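Uncharacterized protein (Pseudomonas aeruginosa PAO1, PDB 4R1D) probably acts as a lipase of the alpha/beta hydrolase family, a calcium-binding effector of the H2 type VI secretion system that is inhibited by its partner Tli4. Local coordinates at residues V379-Q382 and N383-Y386; L306-N309 and A310-T314; N215-S218 and A219-R223; L62-K65 and A66-S69; H535-S538 and Y539-A542. One frame throughout, in Å; residues are numbered along the deposited sequence.

Contact 1. Residues V379-Q382 and N383-Y386; sequences VPEQ and NSQY
Pro380, Glu381 and Gln382 each offer a backbone oxygen to the residue three places on, and 379-386 thereby becomes a run of tight turns in the loop between helix 365-370 and helix 400-421. Two of these bonds are purely backbone: Asn383 N donates to Pro380 O at 2.8 Å, and Ser384 N to Glu381 O at 3.1 Å. A water lengthens the pattern by one residue, donating a hydrogen bond to Glu381 O and accepting from Gln385 N.

In the third bond a side chain takes over. Gln385 has its CG wedged between its own N and carbonyl carbon (chi1 55°) and then runs extended, which returns NE2 to Gln382 O at 3.1 Å, nearly in line with the C=O bond.

Polar side chains also meet each other. Ser384 OG lies 2.8 Å from Glu381 OE2 and close to Glu381 O as well; which oxygen receives its proton is unsettled, while Arg401 binds the same hydroxyl. Gln382 NE2 donates to Asn383 OD1 at 3.0 Å in a nearly straight bond and is also hydrogen-bonded to Asp461, its stronger partner.

Van der Waals packing completes the contact. Val379 CG1 rests 3.9 Å from Asn383 CB, and Pro380 CG lies beside Asn383 ND2. Tyr386, whose hydroxyl bonds to Glu463, carries Gln385 CG 3.6 Å above one ring face, with Asn383 OD1 in plane at its edge.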
loop_
_atom_site.group_PDB
_atom_site.type_symbol
_atom_site.label_atom_id
_atom_site.label_comp_id
_atom_site.label_asym_id
_atom_site.label_seq_id
_atom_site.Cartn_x
_atom_site.Cartn_y
_atom_site.Cartn_z
ATOM N N VAL A 379 -14.020 10.502 -9.331
ATOM C CA VAL A 379 -14.916 9.358 -9.297
ATOM C C VAL A 379 -16.302 9.777 -9.780
ATOM O O VAL A 379 -17.189 10.082 -8.978
ATOM C CB VAL A 379 -15.008 8.741 -7.896
ATOM C CG1 VAL A 379 -15.822 7.450 -7.942
ATOM C CG2 VAL A 379 -13.620 8.473 -7.360
ATOM N N PRO A 380 -16.481 9.804 -11.105
ATOM C CA PRO A 380 -17.790 10.151 -11.668
ATOM C C PRO A 380 -18.840 9.175 -11.165
ATOM O O PRO A 380 -18.523 8.090 -10.650
ATOM C CB PRO A 380 -17.583 9.981 -13.173
ATOM C CG PRO A 380 -16.415 9.041 -13.302
ATOM C CD PRO A 380 -15.521 9.375 -12.137
ATOM N N GLU A 381 -20.095 9.567 -11.301
ATOM C CA GLU A 381 -21.199 8.746 -10.842
ATOM C C GLU A 381 -21.105 7.320 -11.386
ATOM O O GLU A 381 -21.416 6.350 -10.686
ATOM C CB GLU A 381 -22.529 9.393 -11.259
ATOM C CG GLU A 381 -23.716 8.876 -10.476
ATOM C CD GLU A 381 -23.580 9.161 -8.988
ATOM O OE1 GLU A 381 -23.664 10.346 -8.598
ATOM O OE2 GLU A 381 -23.374 8.202 -8.209
ATOM N N GLN A 382 -20.666 7.185 -12.632
ATOM C CA GLN A 382 -20.570 5.868 -13.249
ATOM C C GLN A 382 -19.643 4.943 -12.458
ATOM O O GLN A 382 -19.712 3.729 -12.612
ATOM C CB GLN A 382 -20.061 5.970 -14.688
ATOM C CG GLN A 382 -18.666 6.580 -14.800
ATOM C CD GLN A 382 -17.993 6.252 -16.114
ATOM O OE1 GLN A 382 -18.333 6.810 -17.160
ATOM N NE2 GLN A 382 -17.032 5.338 -16.070
ATOM N N ASN A 383 -18.771 5.524 -11.636
ATOM C CA ASN A 383 -17.756 4.736 -10.929
ATOM C C ASN A 383 -18.019 4.594 -9.429
ATOM O O ASN A 383 -17.199 4.026 -8.700
ATOM C CB ASN A 383 -16.347 5.307 -11.170
ATOM C CG ASN A 383 -15.842 5.041 -12.581
ATOM O OD1 ASN A 383 -16.451 4.270 -13.336
ATOM N ND2 ASN A 383 -14.722 5.667 -12.944
ATOM N N SER A 384 -19.151 5.119 -8.969
ATOM C CA SER A 384 -19.538 5.008 -7.562
ATOM C C SER A 384 -19.652 3.550 -7.122
ATOM O O SER A 384 -19.388 3.223 -5.961
ATOM C CB SER A 384 -20.879 5.711 -7.308
ATOM O OG SER A 384 -20.847 7.056 -7.749
ATOM N N GLN A 385 -20.044 2.688 -8.060
ATOM C CA GLN A 385 -20.273 1.270 -7.793
ATOM C C GLN A 385 -19.006 0.599 -7.290
ATOM O O GLN A 385 -19.066 -0.434 -6.629
ATOM C CB GLN A 385 -20.739 0.561 -9.063
ATOM C CG GLN A 385 -19.785 0.736 -10.243
ATOM C CD GLN A 385 -20.263 0.030 -11.501
ATOM O OE1 GLN A 385 -20.736 -1.103 -11.451
ATOM N NE2 GLN A 385 -20.145 0.706 -12.636
ATOM N N TYR A 386 -17.860 1.196 -7.601
ATOM C CA TYR A 386 -16.575 0.595 -7.233
ATOM C C TYR A 386 -16.096 0.978 -5.832
ATOM O O TYR A 386 -15.160 0.366 -5.299
ATOM C CB TYR A 386 -15.522 0.935 -8.283
ATOM C CG TYR A 386 -15.867 0.402 -9.658
ATOM C CD1 TYR A 386 -15.885 -0.966 -9.900
ATOM C CD2 TYR A 386 -16.167 1.258 -10.713
ATOM C CE1 TYR A 386 -16.182 -1.471 -11.147
ATOM C CE2 TYR A 386 -16.465 0.756 -11.981
ATOM C CZ TYR A 386 -16.476 -0.609 -12.189
ATOM O OH TYR A 386 -16.774 -1.141 -13.431
HETATM O O HOH W 1 -21.931 3.588 -10.217
#

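Contact 2. Residues L306-N309 and A310-T314; sequences LGRN and AGEVT
Leu306 touches the first turn of the following helix through its backbone: Val313 CA makes a CA-H...O contact of 3.5 Å with Leu306 O. At Gly307 the chain is fully stretched and runs close past the helix, with Gly307 CA only 3.6 Å from Glu312 CB. Arg308 comes next, and its N donates to Glu312 OE1 at 2.8 Å in an almost straight bond (169°), meeting the carboxylate oxygen on its anti side and somewhat out of plane. The extended Glu312 side chain, lying back along the incoming loop, makes this reach possible; Arg102 adds a weak, long ion pair to the same oxygen.

Asn309 closes the segment with two bonds. Its CG stands between its own N and carbonyl carbon (chi1 59°), turning OD1 over the helix end, where it accepts from Glu312 N at 3.1 Å; its backbone O takes Val313 N at 3.2 Å. Nearby, Gly311 N is bound by Glu463 and Arg308 O by Asn464, both from a separate loop. Asn309 is thus a classical N-cap of helix 310-317, reinforced by Glu312, which answers with a bond to the residue just ahead of the cap.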
loop_
_atom_site.group_PDB
_atom_site.type_symbol
_atom_site.label_atom_id
_atom_site.label_comp_id
_atom_site.label_asym_id
_atom_site.label_seq_id
_atom_site.Cartn_x
_atom_site.Cartn_y
_atom_site.Cartn_z
ATOM N N LEU A 306 -2.373 -1.028 -9.663
ATOM C CA LEU A 306 -3.527 -1.385 -8.846
ATOM C C LEU A 306 -4.755 -1.679 -9.708
ATOM O O LEU A 306 -5.870 -1.766 -9.206
ATOM C CB LEU A 306 -3.838 -0.283 -7.833
ATOM C CG LEU A 306 -2.754 -0.040 -6.785
ATOM C CD1 LEU A 306 -3.097 1.147 -5.897
ATOM C CD2 LEU A 306 -2.590 -1.302 -5.934
ATOM N N GLY A 307 -4.543 -1.834 -11.008
ATOM C CA GLY A 307 -5.632 -2.206 -11.891
ATOM C C GLY A 307 -5.402 -1.798 -13.333
ATOM O O GLY A 307 -4.550 -0.954 -13.624
ATOM N N ARG A 308 -6.174 -2.409 -14.231
ATOM C CA ARG A 308 -6.011 -2.187 -15.667
ATOM C C ARG A 308 -7.145 -1.362 -16.263
ATOM O O ARG A 308 -7.180 -1.133 -17.472
ATOM C CB ARG A 308 -5.937 -3.521 -16.394
ATOM C CG ARG A 308 -4.736 -4.340 -16.012
ATOM C CD ARG A 308 -3.462 -3.592 -16.328
ATOM N NE ARG A 308 -2.302 -4.439 -16.105
ATOM C CZ ARG A 308 -1.048 -4.023 -16.194
ATOM N NH1 ARG A 308 -0.787 -2.759 -16.505
ATOM N NH2 ARG A 308 -0.059 -4.877 -15.970
ATOM N N ASN A 309 -8.073 -0.942 -15.422
ATOM C CA ASN A 309 -9.105 0.008 -15.834
ATOM C C ASN A 309 -9.555 0.826 -14.632
ATOM O O ASN A 309 -9.092 0.612 -13.491
ATOM C CB ASN A 309 -10.289 -0.685 -16.542
ATOM C CG ASN A 309 -10.975 -1.727 -15.673
ATOM O OD1 ASN A 309 -11.128 -1.547 -14.473
ATOM N ND2 ASN A 309 -11.405 -2.827 -16.290
ATOM N N ALA A 310 -10.437 1.783 -14.887
ATOM C CA ALA A 310 -10.911 2.692 -13.857
ATOM C C ALA A 310 -11.440 1.968 -12.623
ATOM O O ALA A 310 -11.078 2.306 -11.498
ATOM C CB ALA A 310 -12.001 3.592 -14.430
ATOM N N GLY A 311 -12.320 0.996 -12.838
ATOM C CA GLY A 311 -13.010 0.343 -11.739
ATOM C C GLY A 311 -12.040 -0.392 -10.830
ATOM O O GLY A 311 -12.214 -0.410 -9.610
ATOM N N GLU A 312 -11.031 -1.022 -11.420
ATOM C CA GLU A 312 -10.056 -1.777 -10.633
ATOM C C GLU A 312 -9.209 -0.860 -9.763
ATOM O O GLU A 312 -9.010 -1.115 -8.581
ATOM C CB GLU A 312 -9.168 -2.621 -11.550
ATOM C CG GLU A 312 -9.950 -3.777 -12.162
ATOM C CD GLU A 312 -9.118 -4.686 -13.047
ATOM O OE1 GLU A 312 -7.926 -4.409 -13.275
ATOM O OE2 GLU A 312 -9.683 -5.676 -13.546
ATOM N N VAL A 313 -8.720 0.223 -10.347
ATOM C CA VAL A 313 -7.875 1.130 -9.588
ATOM C C VAL A 313 -8.699 1.854 -8.551
ATOM O O VAL A 313 -8.294 1.985 -7.401
ATOM C CB VAL A 313 -7.216 2.170 -10.502
ATOM C CG1 VAL A 313 -6.418 3.173 -9.659
ATOM C CG2 VAL A 313 -6.318 1.483 -11.517
ATOM N N THR A 314 -9.866 2.338 -8.967
ATOM C CA THR A 314 -10.707 3.129 -8.086
ATOM C C THR A 314 -11.153 2.332 -6.857
ATOM O O THR A 314 -11.219 2.875 -5.766
ATOM C CB THR A 314 -11.921 3.675 -8.859
ATOM O OG1 THR A 314 -11.456 4.614 -9.843
ATOM C CG2 THR A 314 -12.885 4.375 -7.918
#

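Contact 3. Residues N215-S218 and A219-R223; sequences NRQS and ALDVR
Asn215 O, Gln217 O and Ser218 O accept from Ala219 N, Asp221 N and Val222 N at 2.9 to 3.0 Å, the i to i+4 bonding of a regular alpha helix. This is the beginning of helix 215-238, a long helix of the alpha/beta hydrolase fold that packs beside helix 258-267.

Gln217 and Asp221 repeat that four-residue step with their side chains. Gln217 sets off with CG opposite its backbone N and then bends at chi2 (66°), which swings the amide along the helix surface. NE2 reaches Asp221 OD1 at 3.2 Å; the oxygen lies in the plane of the amide, whereas the donor approaches from above the carboxylate plane, the two groups being turned 52° apart. Gln213 NE2, just ahead of the helix, bonds both to the other carboxylate oxygen, Asp221 OD2, and to Ser218 OG.

Leu220 packs over one side of the Gln217 amide plane, away from the direction of the Asp221 bond. It crosses Gln217 at about a right angle, with Leu220 CB 3.6 Å from Gln217 NE2 and Leu220 CD2 4.0 Å from Gln217 CD.

Around the rest of the turn the helix faces its neighbours. Ala219 meets Ala264 and Val222 meets Val261, both on helix 258-267, while Arg216 turns to helix 400-421 and forms a salt bridge with Glu417. Packing is tight inside the helix too: Val222 CG2 lies 3.3 Å from Ser218 O, and Leu220 CD1 only 3.2 Å from Arg216 O.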
loop_
_atom_site.group_PDB
_atom_site.type_symbol
_atom_site.label_atom_id
_atom_site.label_comp_id
_atom_site.label_asym_id
_atom_site.label_seq_id
_atom_site.Cartn_x
_atom_site.Cartn_y
_atom_site.Cartn_z
ATOM N N ASN A 215 -0.048 8.600 5.229
ATOM C CA ASN A 215 1.347 8.858 5.503
ATOM C C ASN A 215 1.554 9.518 6.858
ATOM O O ASN A 215 2.628 9.425 7.446
ATOM C CB ASN A 215 1.953 9.659 4.348
ATOM C CG ASN A 215 1.920 8.876 3.065
ATOM O OD1 ASN A 215 1.157 9.183 2.140
ATOM N ND2 ASN A 215 2.707 7.811 3.015
ATOM N N ARG A 216 0.505 10.163 7.357
ATOM C CA ARG A 216 0.509 10.665 8.720
ATOM C C ARG A 216 0.781 9.543 9.718
ATOM O O ARG A 216 1.576 9.711 10.647
ATOM C CB ARG A 216 -0.830 11.330 9.046
ATOM C CG ARG A 216 -0.814 12.095 10.357
ATOM C CD ARG A 216 -2.224 12.469 10.801
ATOM N NE ARG A 216 -2.876 13.421 9.901
ATOM C CZ ARG A 216 -2.650 14.734 9.904
ATOM N NH1 ARG A 216 -1.764 15.259 10.743
ATOM N NH2 ARG A 216 -3.311 15.525 9.067
ATOM N N GLN A 217 0.115 8.403 9.542
ATOM C CA GLN A 217 0.301 7.282 10.457
ATOM C C GLN A 217 1.621 6.544 10.186
ATOM O O GLN A 217 2.274 6.055 11.106
ATOM C CB GLN A 217 -0.883 6.305 10.385
ATOM C CG GLN A 217 -0.691 5.112 11.295
ATOM C CD GLN A 217 -0.688 5.501 12.764
ATOM O OE1 GLN A 217 -1.526 6.283 13.211
ATOM N NE2 GLN A 217 0.264 4.958 13.522
ATOM N N SER A 218 2.017 6.479 8.918
ATOM C CA SER A 218 3.288 5.845 8.577
ATOM C C SER A 218 4.481 6.552 9.221
ATOM O O SER A 218 5.503 5.928 9.552
ATOM C CB SER A 218 3.455 5.736 7.060
ATOM O OG SER A 218 2.542 4.789 6.527
ATOM N N ALA A 219 4.375 7.863 9.380
ATOM C CA ALA A 219 5.415 8.612 10.083
ATOM C C ALA A 219 5.555 8.073 11.505
ATOM O O ALA A 219 6.669 7.872 11.994
ATOM C CB ALA A 219 5.085 10.102 10.115
ATOM N N LEU A 220 4.419 7.836 12.159
ATOM C CA LEU A 220 4.429 7.278 13.511
ATOM C C LEU A 220 5.070 5.902 13.515
ATOM O O LEU A 220 5.846 5.574 14.417
ATOM C CB LEU A 220 3.019 7.192 14.094
ATOM C CG LEU A 220 2.445 8.480 14.700
ATOM C CD1 LEU A 220 2.534 9.651 13.739
ATOM C CD2 LEU A 220 1.006 8.269 15.166
ATOM N N ASP A 221 4.752 5.094 12.509
ATOM C CA ASP A 221 5.318 3.748 12.440
ATOM C C ASP A 221 6.833 3.782 12.227
ATOM O O ASP A 221 7.560 2.930 12.746
ATOM C CB ASP A 221 4.647 2.935 11.334
ATOM C CG ASP A 221 3.187 2.669 11.626
ATOM O OD1 ASP A 221 2.737 3.004 12.750
ATOM O OD2 ASP A 221 2.495 2.111 10.749
ATOM N N VAL A 222 7.309 4.767 11.469
ATOM C CA VAL A 222 8.749 4.887 11.232
ATOM C C VAL A 222 9.469 5.353 12.502
ATOM O O VAL A 222 10.549 4.853 12.843
ATOM C CB VAL A 222 9.059 5.812 10.023
ATOM C CG1 VAL A 222 10.536 6.130 9.943
ATOM C CG2 VAL A 222 8.585 5.148 8.739
ATOM N N ARG A 223 8.861 6.299 13.212
ATOM C CA ARG A 223 9.372 6.702 14.517
ATOM C C ARG A 223 9.535 5.462 15.395
ATOM O O ARG A 223 10.608 5.218 15.963
ATOM C CB ARG A 223 8.429 7.707 15.190
ATOM C CG ARG A 223 8.943 8.227 16.539
ATOM C CD ARG A 223 7.930 8.055 17.662
ATOM N NE ARG A 223 8.579 8.129 18.973
ATOM C CZ ARG A 223 8.799 7.076 19.762
ATOM N NH1 ARG A 223 8.401 5.865 19.393
ATOM N NH2 ARG A 223 9.402 7.236 20.935
#

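Contact 4. Residues L62-K65 and A66-S69; sequences LRNK and ADKS
Asn64 and Asp67 face each other inside a beta hairpin turn, the link from strand 62-64 to the antiparallel strand 70-72. Asn64 OD1 is the central acceptor: Asp67 N donates to it at 2.8 Å, and Ala66 N adds a weak bond at 2.9 Å. The backbone of the same asparagine closes the turn, since Asn64 N gives to Ser69 O and Asn64 O receives Lys68 N, each at 2.8 Å. Lys68 has positive phi (72°), which lets the chain double back toward the second strand. Its side chain, bent at chi2, curls back over the turn to bring Lys68 NZ 2.8 Å from Lys65 O, to which it donates.

The next layer fixes the groups that line this loop. The Asp67 carboxylate is stacked on the Asn64 amide, their planes 12° apart, and Asp67 OD1 accepts from Ser69 N at 2.9 Å in an Asx turn.

Further out, Glu112 of strand 111-113 forms salt bridges with both Arg63 NE and Lys68 NZ, gathering the two cations on one carboxylate. The hairpin is also part of the interface between the two proteins, for the partner chain, presumably the inhibitor Tli4, covers the turn: its Glu179 takes Ser69 OG, its Tyr29 meets Asn64 ND2, and NH1 of its Arg181 makes a salt bridge with Asp67 OD2.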
loop_
_atom_site.group_PDB
_atom_site.type_symbol
_atom_site.label_atom_id
_atom_site.label_comp_id
_atom_site.label_asym_id
_atom_site.label_seq_id
_atom_site.Cartn_x
_atom_site.Cartn_y
_atom_site.Cartn_z
ATOM N N LEU A 62 3.388 -6.388 1.783
ATOM C CA LEU A 62 2.347 -6.426 2.810
ATOM C C LEU A 62 1.762 -7.818 2.932
ATOM O O LEU A 62 1.679 -8.561 1.948
ATOM C CB LEU A 62 1.190 -5.477 2.467
ATOM C CG LEU A 62 1.569 -4.036 2.138
ATOM C CD1 LEU A 62 0.332 -3.289 1.659
ATOM C CD2 LEU A 62 2.197 -3.351 3.357
ATOM N N ARG A 63 1.337 -8.143 4.141
ATOM C CA ARG A 63 0.611 -9.371 4.387
ATOM C C ARG A 63 -0.637 -9.039 5.175
ATOM O O ARG A 63 -0.708 -7.998 5.824
ATOM C CB ARG A 63 1.490 -10.355 5.163
ATOM C CG ARG A 63 1.882 -9.850 6.546
ATOM C CD ARG A 63 2.910 -10.774 7.184
ATOM N NE ARG A 63 3.259 -10.317 8.527
ATOM C CZ ARG A 63 4.439 -10.525 9.100
ATOM N NH1 ARG A 63 5.401 -11.155 8.433
ATOM N NH2 ARG A 63 4.666 -10.079 10.323
ATOM N N ASN A 64 -1.626 -9.926 5.125
ATOM C CA ASN A 64 -2.847 -9.714 5.903
ATOM C C ASN A 64 -2.494 -9.750 7.394
ATOM O O ASN A 64 -1.782 -10.639 7.845
ATOM C CB ASN A 64 -3.905 -10.776 5.545
ATOM C CG ASN A 64 -5.194 -10.626 6.349
ATOM O OD1 ASN A 64 -5.263 -11.048 7.506
ATOM N ND2 ASN A 64 -6.240 -10.048 5.725
ATOM N N LYS A 65 -2.966 -8.765 8.147
ATOM C CA LYS A 65 -2.573 -8.595 9.539
ATOM C C LYS A 65 -3.050 -9.745 10.427
ATOM O O LYS A 65 -2.356 -10.135 11.376
ATOM C CB LYS A 65 -3.083 -7.248 10.067
ATOM C CG LYS A 65 -2.562 -6.872 11.430
ATOM C CD LYS A 65 -3.303 -5.649 11.998
ATOM C CE LYS A 65 -3.259 -4.480 11.054
ATOM N NZ LYS A 65 -3.666 -3.185 11.698
ATOM N N ALA A 66 -4.219 -10.295 10.111
ATOM C CA ALA A 66 -4.767 -11.414 10.889
ATOM C C ALA A 66 -4.218 -12.763 10.464
ATOM O O ALA A 66 -3.862 -13.582 11.316
ATOM C CB ALA A 66 -6.295 -11.433 10.817
ATOM N N ASP A 67 -4.169 -13.015 9.157
ATOM C CA ASP A 67 -3.875 -14.375 8.685
ATOM C C ASP A 67 -2.451 -14.577 8.198
ATOM O O ASP A 67 -2.021 -15.711 7.986
ATOM C CB ASP A 67 -4.919 -14.877 7.661
ATOM C CG ASP A 67 -4.927 -14.085 6.356
ATOM O OD1 ASP A 67 -3.869 -13.968 5.719
ATOM O OD2 ASP A 67 -6.017 -13.616 5.952
ATOM N N LYS A 68 -1.736 -13.463 8.025
ATOM C CA LYS A 68 -0.315 -13.442 7.679
ATOM C C LYS A 68 0.035 -13.859 6.245
ATOM O O LYS A 68 1.219 -13.955 5.897
ATOM C CB LYS A 68 0.524 -14.235 8.705
ATOM C CG LYS A 68 0.199 -13.934 10.161
ATOM C CD LYS A 68 0.368 -12.439 10.487
ATOM C CE LYS A 68 0.142 -12.156 11.953
ATOM N NZ LYS A 68 0.251 -10.694 12.226
ATOM N N SER A 69 -0.970 -14.090 5.403
ATOM C CA SER A 69 -0.694 -14.471 4.021
ATOM C C SER A 69 -0.293 -13.239 3.219
ATOM O O SER A 69 -0.655 -12.112 3.581
ATOM C CB SER A 69 -1.885 -15.187 3.373
ATOM O OG SER A 69 -1.495 -15.781 2.135
#

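Contact 5. Residues H535-S538 and Y539-A542; sequences HQES and YNDA
Glu537 and Ser538 join Asn540 and Asp541 in a short 3-10 turn that leads from a type I beta turn, His535 to Ser538, into helix 542-556. Its two bonds each span three residues: Asn540 N donates to Glu537 O at 2.9 Å and Asp541 N to Ser538 O at 3.0 Å. In both, the donor stands well above the carbonyl plane. Within the beta turn Ser538 N returns to His535 O at 3.2 Å. A water joins the two turns, donating to Gln536 O and accepting from Tyr539 N.

Asn540 CB rests 3.4 Å from Glu537 O, and the Glu537 side chain, bent at chi2 (-64°), bonds through OE2 to Gln303. Asp541 is the N-cap of helix 542-556: its side chain caps a backbone N just beyond, and OD1 forms a salt bridge with Arg543.

At the start of the segment His535 is hydrogen-bonded to Ser256 and Asp497, a grouping consistent with the catalytic triad of an alpha/beta hydrolase. Past it, Tyr539 sends its hydroxyl to Thr254 O on strand 250-255, its side chain packed between that strand, Val147 of helix 141-155 and the Ala544 and Ala548 side chains of helix 542-556.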
loop_
_atom_site.group_PDB
_atom_site.type_symbol
_atom_site.label_atom_id
_atom_site.label_comp_id
_atom_site.label_asym_id
_atom_site.label_seq_id
_atom_site.Cartn_x
_atom_site.Cartn_y
_atom_site.Cartn_z
ATOM N N HIS A 535 10.734 7.052 -12.578
ATOM C CA HIS A 535 10.418 7.110 -11.151
ATOM C C HIS A 535 10.767 5.848 -10.352
ATOM O O HIS A 535 11.482 5.905 -9.353
ATOM C CB HIS A 535 8.927 7.429 -10.971
ATOM C CG HIS A 535 8.519 7.681 -9.553
ATOM N ND1 HIS A 535 8.730 8.889 -8.925
ATOM C CD2 HIS A 535 7.894 6.889 -8.644
ATOM C CE1 HIS A 535 8.267 8.830 -7.688
ATOM N NE2 HIS A 535 7.750 7.628 -7.493
ATOM N N GLN A 536 10.235 4.715 -10.788
ATOM C CA GLN A 536 10.294 3.502 -10.003
ATOM C C GLN A 536 11.731 3.065 -9.810
ATOM O O GLN A 536 12.099 2.562 -8.745
ATOM C CB GLN A 536 9.544 2.385 -10.706
ATOM C CG GLN A 536 9.613 1.085 -9.943
ATOM C CD GLN A 536 8.827 1.162 -8.662
ATOM O OE1 GLN A 536 9.383 1.385 -7.579
ATOM N NE2 GLN A 536 7.513 0.987 -8.774
ATOM N N GLU A 537 12.537 3.277 -10.843
ATOM C CA GLU A 537 13.917 2.816 -10.846
ATOM C C GLU A 537 14.916 3.942 -10.580
ATOM O O GLU A 537 16.096 3.780 -10.840
ATOM C CB GLU A 537 14.251 2.172 -12.198
ATOM C CG GLU A 537 13.405 0.961 -12.544
ATOM C CD GLU A 537 13.629 -0.188 -11.588
ATOM O OE1 GLU A 537 14.785 -0.390 -11.173
ATOM O OE2 GLU A 537 12.656 -0.889 -11.235
ATOM N N SER A 538 14.449 5.082 -10.080
ATOM C CA SER A 538 15.327 6.258 -9.957
ATOM C C SER A 538 16.632 5.988 -9.191
ATOM O O SER A 538 17.695 6.502 -9.558
ATOM C CB SER A 538 14.571 7.477 -9.385
ATOM O OG SER A 538 14.149 7.283 -8.039
ATOM N N TYR A 539 16.567 5.184 -8.132
ATOM C CA TYR A 539 17.750 4.972 -7.307
ATOM C C TYR A 539 18.741 4.026 -7.959
ATOM O O TYR A 539 19.809 3.764 -7.413
ATOM C CB TYR A 539 17.387 4.500 -5.894
ATOM C CG TYR A 539 17.237 5.642 -4.922
ATOM C CD1 TYR A 539 18.257 6.597 -4.775
ATOM C CD2 TYR A 539 16.089 5.789 -4.163
ATOM C CE1 TYR A 539 18.134 7.635 -3.891
ATOM C CE2 TYR A 539 15.950 6.849 -3.273
ATOM C CZ TYR A 539 16.981 7.768 -3.145
ATOM O OH TYR A 539 16.853 8.809 -2.261
ATOM N N ASN A 540 18.372 3.501 -9.123
ATOM C CA ASN A 540 19.332 2.746 -9.931
ATOM C C ASN A 540 20.082 3.611 -10.962
ATOM O O ASN A 540 20.879 3.101 -11.758
ATOM C CB ASN A 540 18.640 1.551 -10.591
ATOM C CG ASN A 540 18.205 0.512 -9.571
ATOM O OD1 ASN A 540 17.060 0.049 -9.576
ATOM N ND2 ASN A 540 19.117 0.156 -8.682
ATOM N N ASP A 541 19.834 4.915 -10.929
ATOM C CA ASP A 541 20.522 5.855 -11.817
ATOM C C ASP A 541 21.671 6.492 -11.052
ATOM O O ASP A 541 21.506 6.877 -9.891
ATOM C CB ASP A 541 19.551 6.937 -12.308
ATOM C CG ASP A 541 20.200 7.912 -13.294
ATOM O OD1 ASP A 541 20.936 8.816 -12.851
ATOM O OD2 ASP A 541 19.946 7.782 -14.505
ATOM N N ALA A 542 22.833 6.596 -11.696
ATOM C CA ALA A 542 24.031 7.127 -11.048
ATOM C C ALA A 542 23.828 8.492 -10.393
ATOM O O ALA A 542 24.441 8.793 -9.374
ATOM C CB ALA A 542 25.191 7.192 -12.054
HETATM O O HOH W 2 14.567 3.160 -7.348
#

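How the contacts relate
The chain order is contact 4, 3, 2, 1 and 5, each closing before the next opens. Only contacts 1 and 2 touch, their centres about 12 Å apart: Tyr386 CD2 packs 3.4 Å from Gly311 CA, and Glu463 bonds to Tyr386 of contact 1 and Gly311 of contact 2, so the turns at 379-386 lean on the capped end of helix 310-317. Contacts 3 (helix 215-238) and 4 (the hairpin touched by the partner chain) have centres about 19 Å apart. Contact 5, beside the central parallel sheet and holding the probable catalytic histidine, lies about 35 Å between centres from contact 1 and about 29 Å from contact 4, whose nearest atoms are about 13 Å away.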